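Local structure of N-acetylmuramoyl-l-alanine amidase (Bartonella henselae, 3NE8) at the interface of chains A and B. The protein hydrolyses the amide bond between N-acetylmuramic acid and L-alanine in peptidoglycan, as a zinc-dependent amidase of cell-wall remodelling during bacterial division. Sequence-based numbering; all coordinates share one arbitrary frame. Chains: chain A/B, N-acetylmuramoyl-l-alanine amidase.

Contact 1: the interface of chains A and B. Residues chain A 143, 230-234; chain B 138-139, 141-142.
B:Arg142 reaches from helix 135-161 of chain B to the carboxylate of A:Glu143, which comes from the same helix of chain A. The two side chains cross at about a right angle, yet their flat ends lie nearly coplanar, with 20° between guanidinium and carboxylate. The arginine grips side-on: NE of B:Arg142 gives a nearly straight hydrogen bond to OE2 of A:Glu143 at 2.8 Å. NH2 of B:Arg142 likewise donates to OE1 of A:Glu143 at 2.8 Å. Both oxygens use their syn lone pairs, and the salt bridge, closed by two parallel hydrogen bonds, should resist rotation of either group. A:Glu143 is extended, CG anti to the backbone N (chi1 -166°), which carries its carboxylate across to the partner helix.

The remaining terminal nitrogen of B:Arg142 serves the C-terminal tail of chain A. NH1 of B:Arg142 donates a hydrogen bond, in the carbonyl plane, to the amide oxygen OE1 of A:Gln232 at 3.1 Å, a neutral acceptor suited to an arginine already paired with a carboxylate. These side chains run alongside each other, their planes 62° apart.

A:Pro233 lays its compact ring across the arginine's aliphatic stem, CG 3.9 Å from CB of B:Arg142. Its CB meets NH1 of B:Arg141 at 3.5 Å. That guanidinium is held by B:Asp138, whose OD1 receives NH1 of B:Arg141 from above the carboxylate plane at 3.0 Å; water 1 links the same nitrogen to the carbonyl of A:Pro233. Branched A:Leu234 turns CD2 to CB of B:Asp138, at 3.6 Å. The site fastens the tail of one chain to its partner's helix and joins the two copies of this assembly, possibly also outside the crystal.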
# COMPACT_ATOMS: atom_id res chain seq x y z
N GLU A 143 8.33 -1.51 -8.77
CA GLU A 143 7.67 -0.42 -8.08
C GLU A 143 6.23 -0.25 -8.57
O GLU A 143 5.28 -0.13 -7.79
CB GLU A 143 8.45 0.86 -8.32
CG GLU A 143 8.10 2.00 -7.41
CD GLU A 143 8.86 3.24 -7.76
OE1 GLU A 143 9.19 3.42 -8.96
OE2 GLU A 143 9.14 4.04 -6.85
N ILE A 230 4.51 9.97 -0.94
CA ILE A 230 5.79 9.31 -1.23
C ILE A 230 6.84 10.27 -1.77
O ILE A 230 6.52 11.17 -2.56
CB ILE A 230 5.56 8.10 -2.16
CG1 ILE A 230 4.52 7.17 -1.53
CG2 ILE A 230 6.87 7.37 -2.44
CD1 ILE A 230 4.03 6.07 -2.43
N MSE A 231 8.08 10.09 -1.36
CA MSE A 231 9.15 11.03 -1.70
C MSE A 231 9.48 11.02 -3.19
O MSE A 231 9.22 10.05 -3.90
CB MSE A 231 10.41 10.69 -0.92
CG MSE A 231 11.04 9.36 -1.32
SE MSE A 231 12.81 9.07 -0.57
CE MSE A 231 12.36 9.34 1.31
N GLN A 232 10.06 12.13 -3.64
CA GLN A 232 10.63 12.20 -4.98
C GLN A 232 12.11 12.55 -4.84
O GLN A 232 12.48 13.72 -4.70
CB GLN A 232 9.91 13.21 -5.87
CG GLN A 232 9.53 12.64 -7.24
CD GLN A 232 10.65 11.83 -7.88
OE1 GLN A 232 10.42 10.74 -8.42
NE2 GLN A 232 11.87 12.35 -7.82
N PRO A 233 12.96 11.52 -4.87
CA PRO A 233 14.40 11.62 -4.59
C PRO A 233 15.30 11.93 -5.78
O PRO A 233 16.51 12.10 -5.58
CB PRO A 233 14.75 10.22 -4.05
CG PRO A 233 13.46 9.41 -4.10
CD PRO A 233 12.54 10.12 -5.04
N LEU A 234 14.75 12.00 -6.98
CA LEU A 234 15.58 12.22 -8.17
C LEU A 234 15.92 13.68 -8.38
O LEU A 234 16.84 14.00 -9.14
CB LEU A 234 14.89 11.67 -9.42
CG LEU A 234 14.60 10.17 -9.43
CD1 LEU A 234 13.94 9.80 -10.74
CD2 LEU A 234 15.89 9.39 -9.23
OXT LEU A 234 15.29 14.57 -7.82
N ASP B 138 18.62 5.89 -5.79
CA ASP B 138 17.52 6.82 -5.57
C ASP B 138 16.18 6.18 -5.91
O ASP B 138 15.17 6.43 -5.24
CB ASP B 138 17.73 8.11 -6.36
CG ASP B 138 18.86 8.95 -5.79
OD1 ASP B 138 19.09 8.88 -4.57
OD2 ASP B 138 19.51 9.69 -6.56
N LEU B 139 16.16 5.34 -6.94
CA LEU B 139 14.96 4.58 -7.28
C LEU B 139 14.59 3.59 -6.17
O LEU B 139 13.43 3.49 -5.77
CB LEU B 139 15.13 3.83 -8.60
CG LEU B 139 15.41 4.69 -9.83
CD1 LEU B 139 15.64 3.82 -11.05
CD2 LEU B 139 14.26 5.66 -10.07
N ARG B 141 15.37 3.80 -3.08
CA ARG B 141 14.89 4.63 -1.99
C ARG B 141 13.41 4.97 -2.14
O ARG B 141 12.67 4.97 -1.17
CB ARG B 141 15.72 5.91 -1.90
CG ARG B 141 17.12 5.68 -1.38
CD ARG B 141 17.93 6.97 -1.40
NE ARG B 141 17.35 7.99 -0.53
CZ ARG B 141 17.19 9.26 -0.88
NH1 ARG B 141 17.58 9.68 -2.08
NH2 ARG B 141 16.65 10.12 -0.03
N ARG B 142 12.99 5.28 -3.36
CA ARG B 142 11.61 5.68 -3.60
C ARG B 142 10.67 4.50 -3.36
O ARG B 142 9.61 4.64 -2.75
CB ARG B 142 11.46 6.24 -5.02
CG ARG B 142 10.13 6.94 -5.30
CD ARG B 142 10.12 7.53 -6.71
NE ARG B 142 10.22 6.49 -7.72
CZ ARG B 142 10.63 6.68 -8.97
NH1 ARG B 142 10.99 7.89 -9.39
NH2 ARG B 142 10.70 5.65 -9.80
O HOH W 1 17.65 12.54 -3.24

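Contact 2: the interface of chains A and B. Residues chain A 142-143, 145-147, 149-150; chain B 143, 147, 226, 230-231.
A:His145 and B:Met231, a selenomethionine, meet through both a hydrogen bond and a ring face. The backbone N of B:Met231 donates to ND1 of A:His145 at 2.9 Å, tilted 20° from the imidazole plane. ND1 thus acts as an acceptor, a use of its ring nitrogen that suits histidine to a backbone N-H. Another hydrogen bond engages a backbone carbonyl: the phenol OH of B:Tyr226 donates to O of A:Ala146 at 2.9 Å. The hydroxyl stands above that carbonyl plane, well off a lone pair.

A salt bridge joins A:Arg142 to B:Glu143. The guanidinium grips the carboxylate side-on, with NE of A:Arg142 2.8 Å from OE2 of B:Glu143 and NH2 hydrogen-bonded to OE1.

Among apolar contacts, the methyl CE of B:Met231 sits over one face of the A:His145 ring, 3.7 Å from its centroid, in a CH-pi contact. The flexible chain bends at chi3 (55°) to bring this methyl over the ring, while CG1 of A:Ile149 lies over the rim of the opposite face. CE1 of B:Tyr226 packs 3.5 Å from CG2 of A:Ile149. The short side chain of A:Ala146 lets the chains come close, its CB 3.6 Å from CD1 of B:Ile230; CD1 of B:Ile230 also lies over one face of the B:Tyr226 ring, toward its rim.

Here helix 135-161 of chain A receives the end of helix 206-227 of chain B, the tail that follows it, and the facing copy of helix 135-161.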
# COMPACT_ATOMS: atom_id res chain seq x y z
N ARG A 142 8.94 -3.22 -10.85
CA ARG A 142 8.66 -3.78 -9.53
C ARG A 142 7.91 -2.76 -8.67
O ARG A 142 6.95 -3.09 -7.97
CB ARG A 142 9.96 -4.23 -8.85
CG ARG A 142 9.78 -5.08 -7.59
CD ARG A 142 11.12 -5.54 -7.05
NE ARG A 142 11.95 -4.41 -6.64
CZ ARG A 142 13.27 -4.44 -6.51
NH1 ARG A 142 13.95 -5.55 -6.76
NH2 ARG A 142 13.91 -3.34 -6.14
N GLU A 143 8.33 -1.51 -8.77
CA GLU A 143 7.67 -0.42 -8.08
C GLU A 143 6.23 -0.25 -8.57
O GLU A 143 5.28 -0.13 -7.79
CB GLU A 143 8.45 0.86 -8.32
CG GLU A 143 8.10 2.00 -7.41
CD GLU A 143 8.86 3.24 -7.76
OE1 GLU A 143 9.19 3.42 -8.96
OE2 GLU A 143 9.14 4.04 -6.85
N HIS A 145 4.38 -2.47 -9.92
CA HIS A 145 3.57 -3.61 -9.51
C HIS A 145 3.09 -3.47 -8.06
O HIS A 145 1.96 -3.80 -7.74
CB HIS A 145 4.35 -4.90 -9.71
CG HIS A 145 3.48 -6.11 -9.69
ND1 HIS A 145 3.70 -7.19 -8.86
CD2 HIS A 145 2.36 -6.40 -10.39
CE1 HIS A 145 2.77 -8.09 -9.06
NE2 HIS A 145 1.93 -7.64 -9.98
N ALA A 146 3.97 -2.98 -7.20
CA ALA A 146 3.57 -2.73 -5.81
C ALA A 146 2.36 -1.81 -5.76
O ALA A 146 1.43 -2.03 -5.00
CB ALA A 146 4.73 -2.15 -5.01
N PHE A 147 2.36 -0.77 -6.60
CA PHE A 147 1.23 0.15 -6.66
C PHE A 147 -0.02 -0.51 -7.22
O PHE A 147 -1.11 -0.31 -6.70
CB PHE A 147 1.59 1.40 -7.48
CG PHE A 147 2.50 2.35 -6.77
CD1 PHE A 147 2.23 2.75 -5.46
CD2 PHE A 147 3.62 2.86 -7.39
CE1 PHE A 147 3.08 3.63 -4.81
CE2 PHE A 147 4.46 3.76 -6.75
CZ PHE A 147 4.19 4.14 -5.45
N ILE A 149 -0.90 -3.64 -7.07
CA ILE A 149 -1.37 -4.54 -6.01
C ILE A 149 -2.10 -3.75 -4.91
O ILE A 149 -3.17 -4.13 -4.44
CB ILE A 149 -0.18 -5.32 -5.37
CG1 ILE A 149 0.45 -6.31 -6.37
CG2 ILE A 149 -0.62 -6.07 -4.12
CD1 ILE A 149 -0.49 -7.41 -6.83
N ASN A 150 -1.47 -2.65 -4.49
CA ASN A 150 -2.06 -1.80 -3.47
C ASN A 150 -3.43 -1.32 -3.91
O ASN A 150 -4.40 -1.39 -3.15
CB ASN A 150 -1.15 -0.61 -3.17
CG ASN A 150 -1.78 0.36 -2.20
OD1 ASN A 150 -2.48 1.27 -2.60
ND2 ASN A 150 -1.54 0.15 -0.92
N GLU B 143 11.09 3.33 -3.81
CA GLU B 143 10.34 2.11 -3.59
C GLU B 143 10.23 1.80 -2.09
O GLU B 143 9.16 1.49 -1.57
CB GLU B 143 11.04 0.97 -4.31
CG GLU B 143 10.23 -0.28 -4.45
CD GLU B 143 11.02 -1.38 -5.11
OE1 GLU B 143 12.25 -1.42 -4.93
OE2 GLU B 143 10.41 -2.21 -5.81
N PHE B 147 6.83 1.63 0.65
CA PHE B 147 6.55 0.58 1.62
C PHE B 147 6.47 1.12 3.04
O PHE B 147 5.59 0.73 3.79
CB PHE B 147 7.60 -0.54 1.53
CG PHE B 147 7.45 -1.42 0.32
CD1 PHE B 147 6.21 -1.95 -0.00
CD2 PHE B 147 8.53 -1.72 -0.48
CE1 PHE B 147 6.07 -2.77 -1.12
CE2 PHE B 147 8.40 -2.55 -1.58
CZ PHE B 147 7.16 -3.07 -1.91
N TYR B 226 0.92 -8.58 1.75
CA TYR B 226 0.99 -7.64 0.65
C TYR B 226 2.32 -7.73 -0.08
O TYR B 226 2.37 -7.90 -1.31
CB TYR B 226 0.75 -6.23 1.18
CG TYR B 226 1.18 -5.12 0.25
CD1 TYR B 226 0.62 -4.99 -1.01
CD2 TYR B 226 2.11 -4.18 0.64
CE1 TYR B 226 1.01 -3.97 -1.88
CE2 TYR B 226 2.50 -3.16 -0.21
CZ TYR B 226 1.95 -3.07 -1.47
OH TYR B 226 2.36 -2.04 -2.30
N ILE B 230 3.97 -9.18 -4.55
CA ILE B 230 4.65 -8.33 -5.53
C ILE B 230 5.69 -9.10 -6.34
O ILE B 230 6.40 -9.96 -5.80
CB ILE B 230 5.25 -7.09 -4.84
CG1 ILE B 230 4.14 -6.36 -4.07
CG2 ILE B 230 5.93 -6.17 -5.85
CD1 ILE B 230 4.61 -5.26 -3.16
N MSE B 231 5.79 -8.79 -7.63
CA MSE B 231 6.65 -9.55 -8.53
C MSE B 231 8.13 -9.37 -8.22
O MSE B 231 8.55 -8.39 -7.61
CB MSE B 231 6.41 -9.12 -9.97
CG MSE B 231 6.85 -7.69 -10.26
SE MSE B 231 6.83 -7.23 -12.15
CE MSE B 231 4.98 -7.71 -12.54

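The centres of the C-alpha atoms of contact 1 and contact 2 are about 14 Å apart, and A:Glu143 belongs to both. Each draws on helix 135-161 and the C-terminal tail, but with the chains exchanged: in contact 1 the tail of chain A lies on the helix of chain B, and in contact 2 the tail of chain B lies on the helix of chain A. The interface is two-fold symmetric, so each contact is repeated with the chains swapped, and every tail reaches across to its neighbour. Such a reciprocal exchange would suit a dimer, although the structure alone does not show whether this pair forms in the cell.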